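Local coordinates for protein putative reductase (Peptoclostridium difficile, PDB 5J6C) that binds flavin mononucleotide and probably uses it to reduce nitro compounds, a chemistry that may extend to the antibiotic metronidazole, at residues R37-Y42 and L136-W140; K51-I55 and Q130-L136. All blocks are in the same frame, centred on the assembly; numbering follows the deposited sequence.

Contact 1: R37-Y42 and L136-W140. With FMN (flavin mononucleotide), chain C.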
loop_
_atom_site.group_PDB
_atom_site.type_symbol
_atom_site.label_atom_id
_atom_site.label_comp_id
_atom_site.label_asym_id
_atom_site.label_seq_id
_atom_site.Cartn_x
_atom_site.Cartn_y
_atom_site.Cartn_z
ATOM N N ARG A 37 9.473 -11.495 4.725
ATOM C CA ARG A 37 9.546 -11.184 6.151
ATOM C C ARG A 37 10.370 -9.917 6.337
ATOM O O ARG A 37 11.346 -9.702 5.617
ATOM C CB ARG A 37 10.187 -12.317 6.961
ATOM C CG ARG A 37 9.501 -13.671 6.823
ATOM C CD ARG A 37 8.086 -13.631 7.402
ATOM N NE ARG A 37 8.034 -12.806 8.607
ATOM C CZ ARG A 37 8.402 -13.220 9.816
ATOM N NH1 ARG A 37 8.841 -14.460 9.993
ATOM N NH2 ARG A 37 8.329 -12.391 10.853
ATOM N N SER A 38 9.981 -9.083 7.300
ATOM C CA SER A 38 10.727 -7.854 7.554
ATOM C C SER A 38 12.111 -8.168 8.113
ATOM O O SER A 38 12.270 -8.994 9.013
ATOM C CB SER A 38 9.969 -6.937 8.520
ATOM O OG SER A 38 8.765 -6.469 7.939
ATOM N N ILE A 39 13.118 -7.484 7.587
ATOM C CA ILE A 39 14.506 -7.744 7.942
ATOM C C ILE A 39 15.090 -6.478 8.558
ATOM O O ILE A 39 14.994 -5.392 7.976
ATOM C CB ILE A 39 15.325 -8.208 6.721
ATOM C CG1 ILE A 39 14.750 -9.514 6.162
ATOM C CG2 ILE A 39 16.809 -8.332 7.081
ATOM C CD1 ILE A 39 14.826 -10.681 7.113
ATOM N N ARG A 40 15.687 -6.623 9.737
ATOM C CA ARG A 40 16.270 -5.507 10.463
ATOM C C ARG A 40 17.744 -5.732 10.779
ATOM O O ARG A 40 18.338 -4.927 11.506
ATOM C CB ARG A 40 15.481 -5.253 11.752
ATOM C CG ARG A 40 13.942 -5.165 11.559
ATOM C CD ARG A 40 13.187 -4.884 12.877
ATOM N NE ARG A 40 11.751 -4.714 12.650
ATOM C CZ ARG A 40 10.908 -5.712 12.400
ATOM N NH1 ARG A 40 11.356 -6.962 12.351
ATOM N NH2 ARG A 40 9.618 -5.472 12.204
ATOM N N LYS A 41 18.347 -6.812 10.271
ATOM C CA LYS A 41 19.778 -7.069 10.426
ATOM C C LYS A 41 20.354 -7.454 9.067
ATOM O O LYS A 41 19.843 -8.376 8.420
ATOM C CB LYS A 41 20.028 -8.173 11.469
ATOM C CG LYS A 41 21.506 -8.419 11.793
ATOM C CD LYS A 41 21.684 -9.511 12.835
ATOM C CE LYS A 41 23.160 -9.723 13.184
ATOM N NZ LYS A 41 23.329 -10.635 14.351
ATOM N N TYR A 42 21.407 -6.745 8.629
ATOM C CA TYR A 42 21.871 -6.819 7.247
ATOM C C TYR A 42 23.357 -7.150 7.150
ATOM O O TYR A 42 24.157 -6.783 8.016
ATOM C CB TYR A 42 21.619 -5.497 6.489
ATOM C CG TYR A 42 20.222 -4.936 6.692
ATOM C CD1 TYR A 42 19.165 -5.328 5.874
ATOM C CD2 TYR A 42 19.966 -4.018 7.707
ATOM C CE1 TYR A 42 17.887 -4.813 6.059
ATOM C CE2 TYR A 42 18.682 -3.499 7.907
ATOM C CZ TYR A 42 17.655 -3.902 7.079
ATOM O OH TYR A 42 16.396 -3.392 7.282
ATOM N N LEU A 136 16.679 -9.143 -1.694
ATOM C CA LEU A 136 17.014 -8.249 -0.597
ATOM C C LEU A 136 15.924 -8.317 0.468
ATOM O O LEU A 136 14.778 -8.688 0.197
ATOM C CB LEU A 136 17.176 -6.808 -1.101
ATOM C CG LEU A 136 18.324 -6.517 -2.086
ATOM C CD1 LEU A 136 18.034 -5.247 -2.878
ATOM C CD2 LEU A 136 19.664 -6.389 -1.355
ATOM N N GLY A 137 16.302 -7.990 1.701
ATOM C CA GLY A 137 15.340 -7.831 2.767
ATOM C C GLY A 137 15.047 -6.355 2.984
ATOM O O GLY A 137 15.816 -5.486 2.574
ATOM N N SER A 138 13.921 -6.066 3.636
ATOM C CA SER A 138 13.592 -4.671 3.902
ATOM C C SER A 138 12.698 -4.583 5.131
ATOM O O SER A 138 12.155 -5.581 5.609
ATOM C CB SER A 138 12.932 -4.003 2.677
ATOM O OG SER A 138 11.587 -4.430 2.498
ATOM N N CYS A 139 12.559 -3.362 5.648
ATOM C CA CYS A 139 11.670 -3.120 6.772
ATOM C C CYS A 139 11.115 -1.709 6.683
ATOM O O CYS A 139 11.854 -0.756 6.416
ATOM C CB CYS A 139 12.378 -3.311 8.112
ATOM S SG CYS A 139 11.153 -3.392 9.437
ATOM N N TRP A 140 9.813 -1.593 6.895
ATOM C CA TRP A 140 9.138 -0.307 6.907
ATOM C C TRP A 140 9.372 0.357 8.259
ATOM O O TRP A 140 9.235 -0.282 9.306
ATOM C CB TRP A 140 7.648 -0.538 6.634
ATOM C CG TRP A 140 6.664 0.612 6.673
ATOM C CD1 TRP A 140 6.476 1.514 7.684
ATOM C CD2 TRP A 140 5.664 0.915 5.674
ATOM N NE1 TRP A 140 5.434 2.366 7.366
ATOM C CE2 TRP A 140 4.931 2.025 6.137
ATOM C CE3 TRP A 140 5.341 0.364 4.425
ATOM C CZ2 TRP A 140 3.883 2.595 5.401
ATOM C CZ3 TRP A 140 4.303 0.929 3.691
ATOM C CH2 TRP A 140 3.588 2.039 4.183
HETATM N N1 FMN C . 8.879 -2.424 11.824
HETATM C C2 FMN C . 9.754 -1.728 12.639
HETATM O O2 FMN C . 10.722 -2.286 13.133
HETATM N N3 FMN C . 9.562 -0.391 12.909
HETATM C C4 FMN C . 8.472 0.272 12.383
HETATM O O4 FMN C . 8.275 1.463 12.615
HETATM C C4A FMN C . 7.578 -0.421 11.585
HETATM N N5 FMN C . 6.505 0.262 11.065
HETATM C C5A FMN C . 5.631 -0.393 10.238
HETATM C C6 FMN C . 4.549 0.310 9.726
HETATM C C7 FMN C . 3.663 -0.325 8.895
HETATM C C7M FMN C . 2.504 0.435 8.331
HETATM C C8 FMN C . 3.845 -1.654 8.586
HETATM C C8M FMN C . 2.877 -2.325 7.676
HETATM C C9 FMN C . 4.915 -2.366 9.094
HETATM C C9A FMN C . 5.818 -1.730 9.935
HETATM N N10 FMN C . 6.899 -2.419 10.466
HETATM C C10 FMN C . 7.787 -1.766 11.295
HETATM C "C1'" FMN C . 7.106 -3.870 10.138
HETATM C "C2'" FMN C . 6.160 -4.771 10.945
HETATM O "O2'" FMN C . 6.657 -4.970 12.256
HETATM C "C3'" FMN C . 5.970 -6.107 10.221
HETATM O "O3'" FMN C . 5.591 -5.853 8.889
HETATM C "C4'" FMN C . 4.899 -6.980 10.882
HETATM O "O4'" FMN C . 5.305 -7.278 12.202
HETATM C "C5'" FMN C . 4.686 -8.271 10.088
HETATM O "O5'" FMN C . 5.886 -9.014 10.127
HETATM P P FMN C . 6.665 -9.365 8.765
HETATM O O1P FMN C . 6.771 -8.115 7.917
HETATM O O2P FMN C . 8.055 -9.879 9.066
HETATM O O3P FMN C . 5.842 -10.401 8.041
HETATM O O HOH W 1 11.904 -8.335 3.521
HETATM O O HOH W 2 8.317 -4.017 6.684
#

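Contact 2: K51-I55 and Q130-L136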
loop_
_atom_site.group_PDB
_atom_site.type_symbol
_atom_site.label_atom_id
_atom_site.label_comp_id
_atom_site.label_asym_id
_atom_site.label_seq_id
_atom_site.Cartn_x
_atom_site.Cartn_y
_atom_site.Cartn_z
ATOM N N LYS A 51 20.160 -3.235 -8.858
ATOM C CA LYS A 51 18.988 -3.588 -8.063
ATOM C C LYS A 51 18.274 -2.343 -7.551
ATOM O O LYS A 51 17.042 -2.284 -7.582
ATOM C CB LYS A 51 19.383 -4.500 -6.903
ATOM C CG LYS A 51 19.756 -5.915 -7.329
ATOM C CD LYS A 51 19.946 -6.880 -6.145
ATOM C CE LYS A 51 20.356 -8.272 -6.665
ATOM N NZ LYS A 51 20.418 -9.357 -5.647
ATOM N N LEU A 52 19.025 -1.341 -7.079
ATOM C CA LEU A 52 18.418 -0.057 -6.734
ATOM C C LEU A 52 17.556 0.459 -7.874
ATOM O O LEU A 52 16.414 0.893 -7.655
ATOM C CB LEU A 52 19.489 0.978 -6.385
ATOM C CG LEU A 52 18.977 2.401 -6.091
ATOM C CD1 LEU A 52 17.868 2.415 -5.008
ATOM C CD2 LEU A 52 20.099 3.373 -5.704
ATOM N N ASP A 53 18.078 0.386 -9.106
ATOM C CA ASP A 53 17.372 0.941 -10.254
ATOM C C ASP A 53 16.031 0.246 -10.470
ATOM O O ASP A 53 15.027 0.903 -10.754
ATOM C CB ASP A 53 18.241 0.833 -11.507
ATOM C CG ASP A 53 19.387 1.830 -11.516
ATOM O OD1 ASP A 53 19.366 2.780 -10.699
ATOM O OD2 ASP A 53 20.310 1.663 -12.351
ATOM N N LYS A 54 15.998 -1.083 -10.348
ATOM C CA LYS A 54 14.742 -1.801 -10.523
ATOM C C LYS A 54 13.759 -1.484 -9.395
ATOM O O LYS A 54 12.549 -1.410 -9.629
ATOM C CB LYS A 54 15.001 -3.300 -10.615
ATOM C CG LYS A 54 15.747 -3.724 -11.875
ATOM C CD LYS A 54 16.184 -5.171 -11.756
ATOM C CE LYS A 54 16.806 -5.703 -13.054
ATOM N NZ LYS A 54 17.393 -7.045 -12.812
ATOM N N ILE A 55 14.259 -1.291 -8.169
ATOM C CA ILE A 55 13.392 -0.895 -7.052
ATOM C C ILE A 55 12.754 0.465 -7.318
ATOM O O ILE A 55 11.556 0.667 -7.086
ATOM C CB ILE A 55 14.184 -0.888 -5.734
ATOM C CG1 ILE A 55 14.561 -2.306 -5.318
ATOM C CG2 ILE A 55 13.398 -0.205 -4.648
ATOM C CD1 ILE A 55 15.517 -2.338 -4.142
ATOM N N GLN A 130 9.504 -5.363 -4.759
ATOM C CA GLN A 130 10.583 -5.465 -5.732
ATOM C C GLN A 130 11.914 -5.774 -5.052
ATOM O O GLN A 130 12.707 -6.570 -5.572
ATOM C CB GLN A 130 10.670 -4.191 -6.562
ATOM C CG GLN A 130 11.812 -4.202 -7.569
ATOM C CD GLN A 130 11.611 -5.217 -8.688
ATOM O OE1 GLN A 130 10.983 -4.922 -9.703
ATOM N NE2 GLN A 130 12.158 -6.414 -8.508
ATOM N N ALA A 131 12.163 -5.196 -3.873
ATOM C CA ALA A 131 13.339 -5.603 -3.104
ATOM C C ALA A 131 13.319 -7.099 -2.827
ATOM O O ALA A 131 14.341 -7.782 -2.973
ATOM C CB ALA A 131 13.416 -4.823 -1.792
ATOM N N HIS A 132 12.154 -7.629 -2.449
ATOM C CA HIS A 132 12.023 -9.055 -2.161
ATOM C C HIS A 132 12.336 -9.905 -3.390
ATOM O O HIS A 132 13.053 -10.907 -3.292
ATOM C CB HIS A 132 10.610 -9.349 -1.648
ATOM C CG HIS A 132 10.378 -10.781 -1.262
ATOM N ND1 HIS A 132 11.269 -11.506 -0.497
ATOM C CD2 HIS A 132 9.339 -11.616 -1.513
ATOM C CE1 HIS A 132 10.797 -12.728 -0.313
ATOM N NE2 HIS A 132 9.628 -12.821 -0.921
ATOM N N GLU A 133 11.814 -9.516 -4.557
ATOM C CA GLU A 133 12.083 -10.285 -5.768
ATOM C C GLU A 133 13.561 -10.262 -6.132
ATOM O O GLU A 133 14.048 -11.178 -6.799
ATOM C CB GLU A 133 11.261 -9.754 -6.942
ATOM C CG GLU A 133 11.289 -10.707 -8.132
ATOM C CD GLU A 133 10.965 -10.036 -9.452
ATOM O OE1 GLU A 133 10.096 -10.561 -10.189
ATOM O OE2 GLU A 133 11.586 -8.994 -9.760
ATOM N N LEU A 134 14.292 -9.236 -5.710
ATOM C CA LEU A 134 15.707 -9.141 -6.034
ATOM C C LEU A 134 16.589 -9.728 -4.943
ATOM O O LEU A 134 17.796 -9.466 -4.933
ATOM C CB LEU A 134 16.088 -7.684 -6.300
ATOM C CG LEU A 134 15.290 -6.983 -7.395
ATOM C CD1 LEU A 134 15.604 -5.486 -7.410
ATOM C CD2 LEU A 134 15.572 -7.622 -8.757
ATOM N N GLY A 135 16.007 -10.483 -4.010
ATOM C CA GLY A 135 16.783 -11.179 -3.009
ATOM C C GLY A 135 17.255 -10.325 -1.862
ATOM O O GLY A 135 18.175 -10.726 -1.136
ATOM N N LEU A 136 16.679 -9.143 -1.694
ATOM C CA LEU A 136 17.014 -8.249 -0.597
ATOM C C LEU A 136 15.924 -8.317 0.468
ATOM O O LEU A 136 14.778 -8.688 0.197
ATOM C CB LEU A 136 17.176 -6.808 -1.101
ATOM C CG LEU A 136 18.324 -6.517 -2.086
ATOM C CD1 LEU A 136 18.034 -5.247 -2.878
ATOM C CD2 LEU A 136 19.664 -6.389 -1.355
#

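Contact 1: R37-Y42 and L136-W140
Arg37 and Ser138 are bridged by water 1, which donates to Arg37 O and accepts from Ser138 N. The Arg37 side chain turns the other way; bends at chi2 and chi3 curl it and bring NE and NH2 to FMN O2P, at 3.0 and 3.1 Å, with the phosphorus in the guanidinium plane, and its NH1 is held by Lys184 O. Ser38 adds two further bonds to the phosphate, its OG to O1P, 2.6 Å away, and its backbone N to O2P. That OG also accepts from water 2, which is bonded in turn to Trp140 N. At Ile39 the backbones join directly: Ile39 N gives Ser138 O a nearly straight bond of 2.9 Å (167°), arriving well above the carbonyl plane. Gly137 has no side chain, and Ile39 CG1 packs directly on its CA at 3.8 Å. Arg40, extended from CG to NE, offers NE to FMN O2 at 2.7 Å and NH2 to N1, while Cys139 SG sits over one guanidinium face, 3.5 Å from NE. A chi1 of -166° swings Cys139 SG to 3.4 Å from FMN N1. Loop and strand thus build the cofactor site jointly. Tyr42 closes the segment, its ring edge facing Gly137 O and its OH bonded to Ser175. Strand 137-142 is one of the two outermost strands of the antiparallel sheet within this chain, bonded to strand 168-177; helix 116-133 packs against Trp140, as does Ile122 of the second subunit.

Contact 2: K51-I55 and Q130-L136
Lys51 runs past Leu134 in the opposite direction, and its aliphatic chain is as much a part of the contact as its charge. Its CB lies 3.9 Å from Leu134 CD1, and CG stays near the same methyl. CD then passes Leu134 CB and comes 4.1 Å from Leu136 CD1, before CE approaches the carbonyl oxygen of Leu134. At the tip, NZ donates to Leu134 O at 2.7 Å, meeting it almost end-on (C=O...N angle 162°); the extended chain, straight beyond CG, brings it there. Tyr178 OH is a second partner of NZ. The carbonyl it grips stands where helix 116-133 ends in a Schellman motif: Leu136 N bonds back to Ala131 O and Gly135 N to His132 O, with Gly135 at positive phi as the C-prime residue. A lysine charge beside this helix terminus would probably interact favourably with the helix dipole. Leu134, just past the helix, sends CD1 among the side chains of helix 49-60, 3.9 Å from both Lys54 CB and Ile55 CG1, while CD2 touches Lys54 CD. Lys54 then leads its amine away to a salt bridge with Glu50. Ile55 CD1 touches both Ala131 CB and Leu136 CD1, 4.0 Å from each. Gln130 lays its CG against Lys54 O and Ile55 CA, and its bend at chi2 (68°) turns the amide toward the C-terminal end of its own helix, where NE2 donates to Glu133 OE2 at 2.9 Å.

In the fold
The two contacts share Leu136, the residue just before strand 137-142, and their centres lie 12 Å apart. Contact 1 is the more buried and the more polar: a loop and an edge strand meet through backbone, water and flavin, with much hydrogen bonding to the cofactor. Contact 2 is partly buried, its centre about 13 Å from the centre of the chain, and joins helix 49-60 to the end of helix 116-133 and the turn after it, mainly through aliphatic packing, with one lysine bond to a backbone carbonyl; the Ala131 side chain is about 12 Å from a bound FMN. Leu136 illustrates the division, turning its side chain to contact 2 while the strand that follows contributes to the pocket.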